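Local structure of leucyl-trna synthetase (Plasmodium falciparum, 5FOC) at residues G225-T230 with N237-P242; K335-G340 with K351-R356. The protein charges tRNA(Leu) with leucine at the expense of ATP, and the piece described here, its editing domain, probably deacylates wrongly charged tRNA. The protein carries 2 engineered substitutions. One frame throughout, in Å; residues are numbered along the deposited sequence.

Neither contact nests within or crosses the other: along the chain interaction 1 is complete before interaction 2 begins. Coming from the N terminus, interaction 1 closes an eight-residue loop (230-237) between strands 227-229 and 238-242, making a hairpin in the large mixed sheet, between strands 7-15 and 138-141. Nearly a hundred residues later, interaction 2 closes the twelve-residue connection 340-351, which holds the short strand 341-342, bringing the end of helix 325-339 against the start of helix 352-365. Interaction 1 thus lies near the middle of the domain and interaction 2 at its periphery; their centres are 27 Å apart and their nearest atoms about 14 Å.

Interaction 1. Residues G225-T230 with N237-P242; sequences GLETYT and NLYILP
T228 binds the carbonyl of L238 twice. Its backbone N donates to L238 O over 2.9 Å from above the carbonyl plane, while its hydroxyl OG1 donates to the same L238 O over 2.6 Å, in that plane and on a lone pair. Threonine suits the place: OG1 stands between its own N and carbonyl carbon (chi1 67°), and the methyl is left for apolar contact, T228 CG2 meeting I240 CD1 at 3.8 Å. L238 N returns a bond to T228 O at 2.8 Å, and the leucine branch lies beside that carbonyl, its CD1 reaching the backbone of Y229.

On the other face of the sheet, the extended stem of E227 runs past the Y239 ring, CG coming to 3.9 Å from CE1. At the far end, I240 N donates to L226 O over 2.8 Å and G225 N to I240 O over 2.8 Å. Two residues thus stand opposite I240, in the pattern of a G1 beta bulge, whose first position favours glycine; here G225 has phi 100°.

Further out, T139 OG1 also bonds the T228 hydroxyl, and L226 packs on F21 and I24 of helix 18-35. Strands 7-15 and 138-141 flank the pair, which is a beta hairpin within the mixed sheet of the leucyl-tRNA synthetase editing domain.

Interaction 2. Residues K335-G340 with K351-R356; sequences KQYFEG and KTFNCR
Y337 O and F353 N lie 3.2 Å apart, yet the angle is too poor for a bond; one water serves both. It donates to Y337 O and accepts from F353 N. It also donates to G340 O over 2.7 Å and accepts from K351 NZ. The lysine chain bends at every torsion beyond chi1 to bring NZ there.

Beside the water, T352 N donates directly to G340 O over 2.9 Å, approaching from above the carbonyl plane. Glycine suits position 340 because a CB would collide with T352 OG1 and with Q336 O. The beta-branched T352 points at the first helix and packs CB against Q336 O, at 3.2 Å; it also rests on I298 and M342 of the small antiparallel sheet.

An aromatic cluster flanks these polar bonds. A chi1 of 179° sets Y337 CG anti to the backbone N, and the ring beyond it lies against the second helix. F353 CD1 sits over one face of that ring, and its CE1 comes to 3.4 Å from Y337 CZ; the two planes are tilted by 37°. F338 joins at the side, its CE1 3.9 Å from F353 CE1.

On the opposite side of the tyrosine ring lies the guanidinium of R356, nearly parallel to it, with NH1 3.6 Å from Y337 CD1. A salt bridge from R356 NE to E131 helps fix the group.

The contact is a near-perpendicular corner (axes at 102°) between consecutive helices at the domain's periphery, with K351 at the N-cap of the second. Carbonyls ending one helix meet amides starting the next, directly and through the water, a match that probably favours the join; by donating to the water, K351 probably makes it a better donor to Y337 O and G340 O.

Interaction 1. Residues G225-T230 with N237-P242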
loop_
_atom_site.group_PDB
_atom_site.type_symbol
_atom_site.label_atom_id
_atom_site.label_comp_id
_atom_site.label_asym_id
_atom_site.label_seq_id
_atom_site.Cartn_x
_atom_site.Cartn_y
_atom_site.Cartn_z
ATOM N N GLY A 225 -5.428 5.716 -9.560
ATOM C CA GLY A 225 -6.371 5.071 -10.531
ATOM C C GLY A 225 -5.987 3.650 -10.943
ATOM O O GLY A 225 -6.813 2.900 -11.477
ATOM N N LEU A 226 -4.723 3.244 -10.747
ATOM C CA LEU A 226 -4.329 1.871 -10.956
ATOM C C LEU A 226 -5.173 0.937 -10.123
ATOM O O LEU A 226 -5.500 1.217 -8.956
ATOM C CB LEU A 226 -2.876 1.592 -10.587
ATOM C CG LEU A 226 -1.732 1.925 -11.506
ATOM C CD1 LEU A 226 -0.419 1.436 -10.894
ATOM C CD2 LEU A 226 -1.932 1.218 -12.824
ATOM N N GLU A 227 -5.476 -0.210 -10.693
ATOM C CA GLU A 227 -6.259 -1.222 -10.000
ATOM C C GLU A 227 -5.284 -2.153 -9.281
ATOM O O GLU A 227 -4.306 -2.630 -9.854
ATOM C CB GLU A 227 -7.159 -1.972 -11.057
ATOM C CG GLU A 227 -8.110 -2.941 -10.368
ATOM C CD GLU A 227 -8.918 -3.800 -11.344
ATOM O OE1 GLU A 227 -8.412 -4.004 -12.446
ATOM O OE2 GLU A 227 -9.990 -4.283 -10.968
ATOM N N THR A 228 -5.546 -2.354 -7.972
ATOM C CA THR A 228 -4.766 -3.306 -7.152
ATOM C C THR A 228 -5.671 -4.347 -6.469
ATOM O O THR A 228 -6.904 -4.191 -6.411
ATOM C CB THR A 228 -3.883 -2.566 -6.099
ATOM O OG1 THR A 228 -4.744 -1.964 -5.156
ATOM C CG2 THR A 228 -2.979 -1.524 -6.782
ATOM N N TYR A 229 -5.045 -5.383 -5.899
ATOM C CA TYR A 229 -5.783 -6.341 -5.104
ATOM C C TYR A 229 -4.811 -6.994 -4.108
ATOM O O TYR A 229 -3.603 -6.943 -4.303
ATOM C CB TYR A 229 -6.538 -7.378 -6.000
ATOM C CG TYR A 229 -5.605 -8.286 -6.717
ATOM C CD1 TYR A 229 -4.943 -7.865 -7.860
ATOM C CD2 TYR A 229 -5.310 -9.553 -6.208
ATOM C CE1 TYR A 229 -4.041 -8.693 -8.517
ATOM C CE2 TYR A 229 -4.370 -10.370 -6.826
ATOM C CZ TYR A 229 -3.757 -9.948 -8.001
ATOM O OH TYR A 229 -2.844 -10.794 -8.624
ATOM N N THR A 230 -5.393 -7.637 -3.108
ATOM C CA THR A 230 -4.613 -8.505 -2.200
ATOM C C THR A 230 -5.215 -9.903 -2.213
ATOM O O THR A 230 -6.339 -10.091 -2.785
ATOM C CB THR A 230 -4.662 -8.002 -0.729
ATOM O OG1 THR A 230 -5.923 -8.326 -0.150
ATOM C CG2 THR A 230 -4.343 -6.508 -0.627
ATOM N N ASN A 237 -10.918 -5.006 -6.964
ATOM C CA ASN A 237 -10.746 -3.773 -7.721
ATOM C C ASN A 237 -10.396 -2.583 -6.846
ATOM O O ASN A 237 -11.100 -1.581 -6.782
ATOM C CB ASN A 237 -11.991 -3.477 -8.598
ATOM C CG ASN A 237 -13.234 -3.215 -7.796
ATOM O OD1 ASN A 237 -13.471 -3.893 -6.808
ATOM N ND2 ASN A 237 -14.096 -2.289 -8.256
ATOM N N LEU A 238 -9.250 -2.713 -6.178
ATOM C CA LEU A 238 -8.872 -1.735 -5.185
ATOM C C LEU A 238 -8.069 -0.626 -5.826
ATOM O O LEU A 238 -6.825 -0.702 -5.961
ATOM C CB LEU A 238 -8.039 -2.446 -4.115
ATOM C CG LEU A 238 -8.560 -3.763 -3.601
ATOM C CD1 LEU A 238 -7.626 -4.323 -2.480
ATOM C CD2 LEU A 238 -9.945 -3.618 -3.060
ATOM N N TYR A 239 -8.761 0.404 -6.262
ATOM C CA TYR A 239 -8.106 1.450 -7.008
ATOM C C TYR A 239 -7.196 2.203 -6.055
ATOM O O TYR A 239 -7.553 2.375 -4.860
ATOM C CB TYR A 239 -9.124 2.368 -7.669
ATOM C CG TYR A 239 -10.019 1.577 -8.613
ATOM C CD1 TYR A 239 -9.503 0.971 -9.734
ATOM C CD2 TYR A 239 -11.345 1.379 -8.301
ATOM C CE1 TYR A 239 -10.351 0.216 -10.560
ATOM C CE2 TYR A 239 -12.196 0.653 -9.152
ATOM C CZ TYR A 239 -11.649 0.051 -10.233
ATOM O OH TYR A 239 -12.511 -0.674 -11.068
ATOM N N ILE A 240 -6.121 2.717 -6.627
ATOM C CA ILE A 240 -5.221 3.618 -5.863
ATOM C C ILE A 240 -5.856 5.001 -5.796
ATOM O O ILE A 240 -6.131 5.625 -6.836
ATOM C CB ILE A 240 -3.812 3.677 -6.415
ATOM C CG1 ILE A 240 -3.184 2.314 -6.306
ATOM C CG2 ILE A 240 -2.964 4.689 -5.625
ATOM C CD1 ILE A 240 -1.797 2.136 -6.861
ATOM N N LEU A 241 -6.004 5.550 -4.575
ATOM C CA LEU A 241 -6.541 6.857 -4.350
ATOM C C LEU A 241 -5.556 7.751 -3.583
ATOM O O LEU A 241 -4.747 7.206 -2.859
ATOM C CB LEU A 241 -7.826 6.779 -3.547
ATOM C CG LEU A 241 -9.052 6.038 -4.082
ATOM C CD1 LEU A 241 -10.183 6.163 -3.087
ATOM C CD2 LEU A 241 -9.460 6.646 -5.403
ATOM N N PRO A 242 -5.636 9.056 -3.770
ATOM C CA PRO A 242 -4.698 9.966 -3.093
ATOM C C PRO A 242 -5.106 10.324 -1.666
ATOM O O PRO A 242 -6.231 10.679 -1.409
ATOM C CB PRO A 242 -4.714 11.188 -3.981
ATOM C CG PRO A 242 -6.122 11.234 -4.485
ATOM C CD PRO A 242 -6.491 9.791 -4.733
#

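Interaction 2. Residues K335-G340 with K351-R356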
loop_
_atom_site.group_PDB
_atom_site.type_symbol
_atom_site.label_atom_id
_atom_site.label_comp_id
_atom_site.label_asym_id
_atom_site.label_seq_id
_atom_site.Cartn_x
_atom_site.Cartn_y
_atom_site.Cartn_z
ATOM N N LYS A 335 -10.048 1.109 21.184
ATOM C CA LYS A 335 -11.371 0.596 21.480
ATOM C C LYS A 335 -11.680 -0.670 20.682
ATOM O O LYS A 335 -12.174 -1.643 21.214
ATOM C CB LYS A 335 -12.426 1.658 21.210
ATOM C CG LYS A 335 -13.790 1.318 21.766
ATOM C CD LYS A 335 -14.633 2.573 21.914
ATOM C CE LYS A 335 -16.036 2.258 22.394
ATOM N NZ LYS A 335 -16.089 1.866 23.827
ATOM N N GLN A 336 -11.459 -0.626 19.366
ATOM C CA GLN A 336 -11.578 -1.865 18.580
ATOM C C GLN A 336 -10.702 -3.024 19.099
ATOM O O GLN A 336 -11.145 -4.170 19.177
ATOM C CB GLN A 336 -11.227 -1.576 17.122
ATOM C CG GLN A 336 -12.245 -0.690 16.418
ATOM C CD GLN A 336 -11.824 -0.409 14.989
ATOM O OE1 GLN A 336 -10.656 -0.635 14.615
ATOM N NE2 GLN A 336 -12.761 0.100 14.179
ATOM N N TYR A 337 -9.472 -2.704 19.543
ATOM C CA TYR A 337 -8.535 -3.744 19.916
ATOM C C TYR A 337 -9.069 -4.391 21.189
ATOM O O TYR A 337 -9.211 -5.610 21.265
ATOM C CB TYR A 337 -7.133 -3.145 20.117
ATOM C CG TYR A 337 -6.037 -4.109 20.541
ATOM C CD1 TYR A 337 -5.757 -5.272 19.829
ATOM C CD2 TYR A 337 -5.254 -3.828 21.658
ATOM C CE1 TYR A 337 -4.732 -6.117 20.205
ATOM C CE2 TYR A 337 -4.228 -4.676 22.067
ATOM C CZ TYR A 337 -3.954 -5.820 21.340
ATOM O OH TYR A 337 -2.977 -6.695 21.717
ATOM N N PHE A 338 -9.387 -3.564 22.198
ATOM C CA PHE A 338 -9.841 -4.146 23.448
ATOM C C PHE A 338 -11.297 -4.600 23.523
ATOM O O PHE A 338 -11.630 -5.399 24.402
ATOM C CB PHE A 338 -9.545 -3.179 24.600
ATOM C CG PHE A 338 -8.068 -3.054 24.920
ATOM C CD1 PHE A 338 -7.401 -4.089 25.531
ATOM C CD2 PHE A 338 -7.348 -1.921 24.581
ATOM C CE1 PHE A 338 -6.049 -3.998 25.836
ATOM C CE2 PHE A 338 -5.984 -1.816 24.873
ATOM C CZ PHE A 338 -5.336 -2.876 25.487
ATOM N N GLU A 339 -12.170 -4.118 22.631
ATOM C CA GLU A 339 -13.576 -4.330 22.803
ATOM C C GLU A 339 -14.241 -4.882 21.554
ATOM O O GLU A 339 -15.360 -5.328 21.633
ATOM C CB GLU A 339 -14.277 -3.029 23.200
ATOM C CG GLU A 339 -13.820 -2.479 24.521
ATOM C CD GLU A 339 -14.469 -1.150 24.849
ATOM O OE1 GLU A 339 -15.671 -0.977 24.601
ATOM O OE2 GLU A 339 -13.767 -0.250 25.350
ATOM N N GLY A 340 -13.504 -4.909 20.457
ATOM C CA GLY A 340 -14.145 -5.249 19.172
ATOM C C GLY A 340 -14.398 -6.744 19.063
ATOM O O GLY A 340 -13.647 -7.554 19.650
ATOM N N LYS A 351 -12.824 -12.298 19.397
ATOM C CA LYS A 351 -12.530 -10.964 19.766
ATOM C C LYS A 351 -11.393 -10.400 18.923
ATOM O O LYS A 351 -10.416 -11.090 18.639
ATOM C CB LYS A 351 -12.096 -10.986 21.245
ATOM C CG LYS A 351 -13.247 -11.403 22.170
ATOM C CD LYS A 351 -14.295 -10.310 22.380
ATOM C CE LYS A 351 -14.014 -9.445 23.610
ATOM N NZ LYS A 351 -12.915 -8.462 23.394
ATOM N N THR A 352 -11.512 -9.132 18.573
ATOM C CA THR A 352 -10.485 -8.437 17.822
ATOM C C THR A 352 -9.125 -8.536 18.515
ATOM O O THR A 352 -8.086 -8.672 17.887
ATOM C CB THR A 352 -10.913 -6.982 17.614
ATOM O OG1 THR A 352 -12.211 -6.937 16.966
ATOM C CG2 THR A 352 -9.924 -6.215 16.835
ATOM N N PHE A 353 -9.154 -8.484 19.840
ATOM C CA PHE A 353 -7.901 -8.598 20.569
ATOM C C PHE A 353 -7.085 -9.839 20.206
ATOM O O PHE A 353 -5.867 -9.737 19.983
ATOM C CB PHE A 353 -8.220 -8.580 22.042
ATOM C CG PHE A 353 -6.998 -8.591 22.916
ATOM C CD1 PHE A 353 -6.348 -7.409 23.231
ATOM C CD2 PHE A 353 -6.478 -9.785 23.368
ATOM C CE1 PHE A 353 -5.219 -7.434 24.083
ATOM C CE2 PHE A 353 -5.362 -9.801 24.197
ATOM C CZ PHE A 353 -4.710 -8.629 24.507
ATOM N N ASN A 354 -7.773 -10.987 20.096
ATOM C CA ASN A 354 -7.136 -12.242 19.738
ATOM C C ASN A 354 -6.835 -12.282 18.202
ATOM O O ASN A 354 -5.759 -12.746 17.748
ATOM C CB ASN A 354 -8.022 -13.426 20.197
ATOM C CG ASN A 354 -8.296 -13.440 21.723
ATOM O OD1 ASN A 354 -9.472 -13.426 22.167
ATOM N ND2 ASN A 354 -7.253 -13.476 22.507
ATOM N N CYS A 355 -7.775 -11.769 17.408
ATOM C CA CYS A 355 -7.695 -11.862 15.957
ATOM C C CYS A 355 -6.510 -11.107 15.365
ATOM O O CYS A 355 -5.912 -11.529 14.367
ATOM C CB CYS A 355 -8.964 -11.294 15.362
ATOM S SG CYS A 355 -8.998 -11.493 13.579
ATOM N N ARG A 356 -6.210 -9.947 15.968
ATOM C CA ARG A 356 -5.002 -9.159 15.646
ATOM C C ARG A 356 -3.759 -10.062 15.506
ATOM O O ARG A 356 -2.982 -9.964 14.540
ATOM C CB ARG A 356 -4.773 -8.170 16.780
ATOM C CG ARG A 356 -3.449 -7.412 16.759
ATOM C CD ARG A 356 -3.340 -6.537 15.545
ATOM N NE ARG A 356 -4.521 -5.684 15.400
ATOM C CZ ARG A 356 -4.756 -4.549 16.050
ATOM N NH1 ARG A 356 -3.891 -4.072 16.979
ATOM N NH2 ARG A 356 -5.876 -3.877 15.800
HETATM O O HOH W 1 -11.482 -7.468 21.300
#